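Local coordinates for putative monooxygenase Rv0793 (Mycobacterium tuberculosis, PDB 1Y0H), which is a putative monooxygenase that might take part in antibiotic biosynthesis or scavenge reactive oxygen species, at residues R19-I30 and Y42-L53. Numbering follows the deposited sequence. Where two conformers were deposited one is given.
Sequences RSALRALLDAMI and YDLYESADGGEL. With ACT (acetate ion), chain C.
R19 reaches from the first turn of helix 19-30 down to the hairpin end of 42-53. Its chain is extended from CG to NE, with CG anti to the backbone N (chi1 -163°). The guanidinium then meets E46 at its edge. R19 NH2 forms a salt bridge with E46 OE2 at 2.9 Å. OE2 lies in the guanidinium plane, but the two planes stand 78° apart. R19 NH2 meets OE2 from above the carboxylate plane. R19 NH1 also lies against G50 O, too close to trust, so this detail is doubtful. A second salt bridge runs along the helix, R23 NE to D27 OD1 at 2.8 Å.

S47 to G50 form a type I turn. D49 OD2 braces it by accepting from G51 N, an Asx turn, and also from S47 OG.

L53 CD2 packs over one guanidinium face, 3.5 Å from R19 NH2. Leucines fill the middle. L22 and L53 meet tip to tip, CD2 to CD1 at 3.9 Å. L26 CD1 touches L44 CD1 at 4.0 Å, the side chains crossing at about a right angle. R23 NE lies 3.6 Å from L44 CD2.

At the far end, Y42 packs obliquely against M29 and I30. M29 CB is 3.4 Å from Y42 OH. CA and CG1 of I30 lie against Y42 CD1, and CG1 also against CE1. Y42 OH donates to the acetate O at 2.8 Å. H68 also binds that ion, probably from the crystallisation liquor.

The helix runs nearly antiparallel to strand 42-47, at 159°, on one face of the ferredoxin-like sheet. F12 of strand 6-12 and Y77 of helix 72-78 extend the apolar layer. Residues 44-47 pair with a strand of the second subunit, continuing the sheet across the dimer.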
loop_
_atom_site.group_PDB
_atom_site.type_symbol
_atom_site.label_atom_id
_atom_site.label_comp_id
_atom_site.label_asym_id
_atom_site.label_seq_id
_atom_site.Cartn_x
_atom_site.Cartn_y
_atom_site.Cartn_z
ATOM N N ARG A 19 16.375 -12.145 -6.878
ATOM C CA ARG A 19 15.817 -10.791 -6.879
ATOM C C ARG A 19 15.657 -10.203 -8.287
ATOM O O ARG A 19 14.587 -9.683 -8.620
ATOM C CB ARG A 19 16.650 -9.859 -6.010
ATOM C CG ARG A 19 15.899 -8.590 -5.651
ATOM C CD ARG A 19 16.883 -7.610 -5.044
ATOM N NE ARG A 19 16.289 -6.298 -4.809
ATOM C CZ ARG A 19 15.600 -5.986 -3.717
ATOM N NH1 ARG A 19 15.409 -6.898 -2.772
ATOM N NH2 ARG A 19 15.099 -4.764 -3.570
ATOM N N SER A 20 16.705 -10.284 -9.115
ATOM C CA SER A 20 16.595 -9.775 -10.492
ATOM C C SER A 20 15.543 -10.535 -11.305
ATOM O O SER A 20 14.824 -9.938 -12.096
ATOM C CB SER A 20 17.951 -9.765 -11.211
ATOM O OG SER A 20 18.469 -11.064 -11.354
ATOM N N ALA A 21 15.416 -11.837 -11.069
ATOM C CA ALA A 21 14.376 -12.622 -11.723
ATOM C C ALA A 21 12.966 -12.177 -11.303
ATOM O O ALA A 21 12.052 -12.071 -12.145
ATOM C CB ALA A 21 14.597 -14.130 -11.465
ATOM N N LEU A 22 12.793 -11.893 -10.015
ATOM C CA LEU A 22 11.495 -11.435 -9.534
ATOM C C LEU A 22 11.176 -10.079 -10.143
ATOM O O LEU A 22 10.055 -9.853 -10.603
ATOM C CB LEU A 22 11.479 -11.339 -8.013
ATOM C CG LEU A 22 10.169 -10.784 -7.426
ATOM C CD1 LEU A 22 8.959 -11.659 -7.715
ATOM C CD2 LEU A 22 10.402 -10.578 -5.946
ATOM N N ARG A 23 12.162 -9.187 -10.157
ATOM C CA ARG A 23 11.940 -7.865 -10.743
ATOM C C ARG A 23 11.450 -7.986 -12.190
ATOM O O ARG A 23 10.478 -7.323 -12.583
ATOM C CB ARG A 23 13.199 -7.002 -10.651
ATOM C CG ARG A 23 13.075 -5.675 -11.395
ATOM C CD ARG A 23 12.046 -4.780 -10.750
ATOM N NE ARG A 23 11.871 -3.534 -11.503
ATOM C CZ ARG A 23 12.679 -2.480 -11.432
ATOM N NH1 ARG A 23 12.407 -1.404 -12.168
ATOM N NH2 ARG A 23 13.740 -2.481 -10.626
ATOM N N ALA A 24 12.086 -8.859 -12.968
ATOM C CA ALA A 24 11.695 -9.078 -14.370
ATOM C C ALA A 24 10.274 -9.625 -14.507
ATOM O O ALA A 24 9.523 -9.211 -15.395
ATOM C CB ALA A 24 12.682 -9.993 -15.045
ATOM N N LEU A 25 9.917 -10.550 -13.617
ATOM C CA LEU A 25 8.578 -11.134 -13.593
ATOM C C LEU A 25 7.526 -10.069 -13.305
ATOM O O LEU A 25 6.489 -9.992 -13.983
ATOM C CB LEU A 25 8.508 -12.256 -12.557
ATOM C CG LEU A 25 7.236 -13.096 -12.611
ATOM C CD1 LEU A 25 7.257 -14.028 -13.819
ATOM C CD2 LEU A 25 7.119 -13.902 -11.329
ATOM N N LEU A 26 7.793 -9.246 -12.294
ATOM C CA LEU A 26 6.855 -8.192 -11.941
ATOM C C LEU A 26 6.833 -7.086 -12.999
ATOM O O LEU A 26 5.768 -6.565 -13.319
ATOM C CB LEU A 26 7.155 -7.656 -10.538
ATOM C CG LEU A 26 7.076 -8.687 -9.400
ATOM C CD1 LEU A 26 7.315 -8.002 -8.067
ATOM C CD2 LEU A 26 5.750 -9.438 -9.385
ATOM N N ASP A 27 7.989 -6.764 -13.580
ATOM C CA ASP A 27 8.055 -5.759 -14.644
ATOM C C ASP A 27 7.110 -6.085 -15.786
ATOM O O ASP A 27 6.449 -5.191 -16.323
ATOM C CB ASP A 27 9.472 -5.645 -15.225
ATOM C CG ASP A 27 10.424 -4.826 -14.355
ATOM O OD1 ASP A 27 9.988 -4.071 -13.464
ATOM O OD2 ASP A 27 11.660 -4.932 -14.585
ATOM N N ALA A 28 7.050 -7.360 -16.156
ATOM C CA ALA A 28 6.254 -7.811 -17.296
ATOM C C ALA A 28 4.748 -7.670 -17.064
ATOM O O ALA A 28 3.964 -7.726 -18.005
ATOM C CB ALA A 28 6.601 -9.245 -17.648
ATOM N N MET A 29 4.364 -7.493 -15.806
ATOM C CA MET A 29 2.956 -7.330 -15.433
ATOM C C MET A 29 2.488 -5.900 -15.631
ATOM O O MET A 29 1.293 -5.649 -15.751
ATOM C CB MET A 29 2.759 -7.702 -13.968
ATOM C CG MET A 29 2.831 -9.210 -13.694
ATOM S SD MET A 29 1.414 -10.109 -14.360
ATOM C CE MET A 29 0.120 -9.581 -13.239
ATOM N N ILE A 30 3.427 -4.960 -15.621
ATOM C CA ILE A 30 3.084 -3.546 -15.507
ATOM C C ILE A 30 2.316 -3.000 -16.703
ATOM O O ILE A 30 1.234 -2.445 -16.541
ATOM C CB ILE A 30 4.320 -2.665 -15.166
ATOM C CG1 ILE A 30 4.866 -3.084 -13.798
ATOM C CG2 ILE A 30 3.932 -1.192 -15.152
ATOM C CD1 ILE A 30 6.120 -2.328 -13.370
ATOM N N TYR A 42 -1.097 0.802 -10.871
ATOM C CA TYR A 42 -0.345 -0.421 -10.595
ATOM C C TYR A 42 1.110 0.009 -10.537
ATOM O O TYR A 42 1.727 0.251 -11.571
ATOM C CB TYR A 42 -0.596 -1.404 -11.737
ATOM C CG TYR A 42 -0.119 -2.822 -11.544
ATOM C CD1 TYR A 42 1.088 -3.257 -12.107
ATOM C CD2 TYR A 42 -0.900 -3.753 -10.853
ATOM C CE1 TYR A 42 1.515 -4.582 -11.973
ATOM C CE2 TYR A 42 -0.470 -5.090 -10.717
ATOM C CZ TYR A 42 0.735 -5.484 -11.279
ATOM O OH TYR A 42 1.155 -6.781 -11.155
ATOM N N ASP A 43 1.633 0.135 -9.320
ATOM C CA ASP A 43 2.953 0.738 -9.094
ATOM C C ASP A 43 3.863 -0.185 -8.285
ATOM O O ASP A 43 3.434 -0.796 -7.318
ATOM C CB ASP A 43 2.801 2.094 -8.386
ATOM C CG ASP A 43 2.031 3.098 -9.221
ATOM O OD1 ASP A 43 2.320 3.206 -10.428
ATOM O OD2 ASP A 43 1.141 3.777 -8.669
ATOM N N LEU A 44 5.131 -0.240 -8.681
ATOM C CA LEU A 44 6.104 -1.128 -8.056
ATOM C C LEU A 44 7.110 -0.337 -7.226
ATOM O O LEU A 44 7.657 0.663 -7.686
ATOM C CB LEU A 44 6.876 -1.906 -9.127
ATOM C CG LEU A 44 7.974 -2.865 -8.664
ATOM C CD1 LEU A 44 7.449 -3.980 -7.760
ATOM C CD2 LEU A 44 8.656 -3.453 -9.892
ATOM N N TYR A 45 7.354 -0.826 -6.013
ATOM C CA TYR A 45 8.299 -0.227 -5.076
ATOM C C TYR A 45 9.237 -1.277 -4.515
ATOM O O TYR A 45 8.959 -2.475 -4.600
ATOM C CB TYR A 45 7.551 0.370 -3.883
ATOM C CG TYR A 45 6.478 1.351 -4.254
ATOM C CD1 TYR A 45 5.181 0.925 -4.554
ATOM C CD2 TYR A 45 6.754 2.710 -4.285
ATOM C CE1 TYR A 45 4.198 1.841 -4.900
ATOM C CE2 TYR A 45 5.789 3.625 -4.626
ATOM C CZ TYR A 45 4.516 3.181 -4.932
ATOM O OH TYR A 45 3.552 4.093 -5.269
ATOM N N GLU A 46 10.341 -0.823 -3.927
ATOM C CA GLU A 46 11.098 -1.697 -3.016
ATOM C C GLU A 46 11.050 -1.149 -1.593
ATOM O O GLU A 46 10.993 0.058 -1.395
ATOM C CB GLU A 46 12.548 -1.910 -3.477
ATOM C CG GLU A 46 13.429 -0.680 -3.500
ATOM C CD GLU A 46 14.920 -0.994 -3.706
ATOM O OE1 GLU A 46 15.749 -0.227 -3.183
ATOM O OE2 GLU A 46 15.273 -1.987 -4.392
ATOM N N SER A 47 11.064 -2.030 -0.599
ATOM C CA SER A 47 11.038 -1.562 0.782
ATOM C C SER A 47 12.356 -0.858 1.077
ATOM O O SER A 47 13.382 -1.190 0.480
ATOM C CB SER A 47 10.810 -2.717 1.752
ATOM O OG SER A 47 11.894 -3.610 1.698
ATOM N N ALA A 48 12.318 0.091 2.010
ATOM C CA ALA A 48 13.480 0.926 2.317
ATOM C C ALA A 48 14.672 0.081 2.747
ATOM O O ALA A 48 15.817 0.455 2.512
ATOM C CB ALA A 48 13.135 1.929 3.391
ATOM N N ASP A 49 14.390 -1.061 3.364
ATOM C CA ASP A 49 15.435 -1.976 3.829
ATOM C C ASP A 49 15.857 -3.002 2.769
ATOM O O ASP A 49 16.718 -3.845 3.022
ATOM C CB ASP A 49 15.008 -2.658 5.137
ATOM C CG ASP A 49 14.053 -3.832 4.923
ATOM O OD1 ASP A 49 13.874 -4.608 5.884
ATOM O OD2 ASP A 49 13.477 -3.987 3.823
ATOM N N GLY A 50 15.232 -2.925 1.596
ATOM C CA GLY A 50 15.625 -3.721 0.432
ATOM C C GLY A 50 15.160 -5.168 0.419
ATOM O O GLY A 50 15.382 -5.873 -0.558
ATOM N N GLY A 51 14.509 -5.605 1.492
ATOM C CA GLY A 51 14.131 -7.006 1.652
ATOM C C GLY A 51 12.890 -7.422 0.875
ATOM O O GLY A 51 12.704 -8.604 0.589
ATOM N N GLU A 52 12.040 -6.452 0.545
ATOM C CA GLU A 52 10.785 -6.723 -0.156
ATOM C C GLU A 52 10.616 -5.878 -1.404
ATOM O O GLU A 52 11.047 -4.719 -1.456
ATOM C CB GLU A 52 9.571 -6.378 0.717
ATOM C CG GLU A 52 9.408 -7.075 2.036
ATOM C CD GLU A 52 8.304 -6.403 2.853
ATOM O OE1 GLU A 52 7.271 -6.023 2.252
ATOM O OE2 GLU A 52 8.473 -6.223 4.079
ATOM N N LEU A 53 9.932 -6.452 -2.387
ATOM C CA LEU A 53 9.347 -5.669 -3.454
ATOM C C LEU A 53 7.851 -5.587 -3.157
ATOM O O LEU A 53 7.263 -6.527 -2.618
ATOM C CB LEU A 53 9.622 -6.293 -4.828
ATOM C CG LEU A 53 11.091 -6.453 -5.255
ATOM C CD1 LEU A 53 11.139 -6.830 -6.721
ATOM C CD2 LEU A 53 11.893 -5.172 -5.002
HETATM C C ACT C . -0.324 -8.881 -9.024
HETATM O O ACT C . -0.845 -8.274 -9.982
HETATM O OXT ACT C . -0.979 -8.931 -7.952
HETATM C CH3 ACT C . 1.028 -9.506 -9.162
#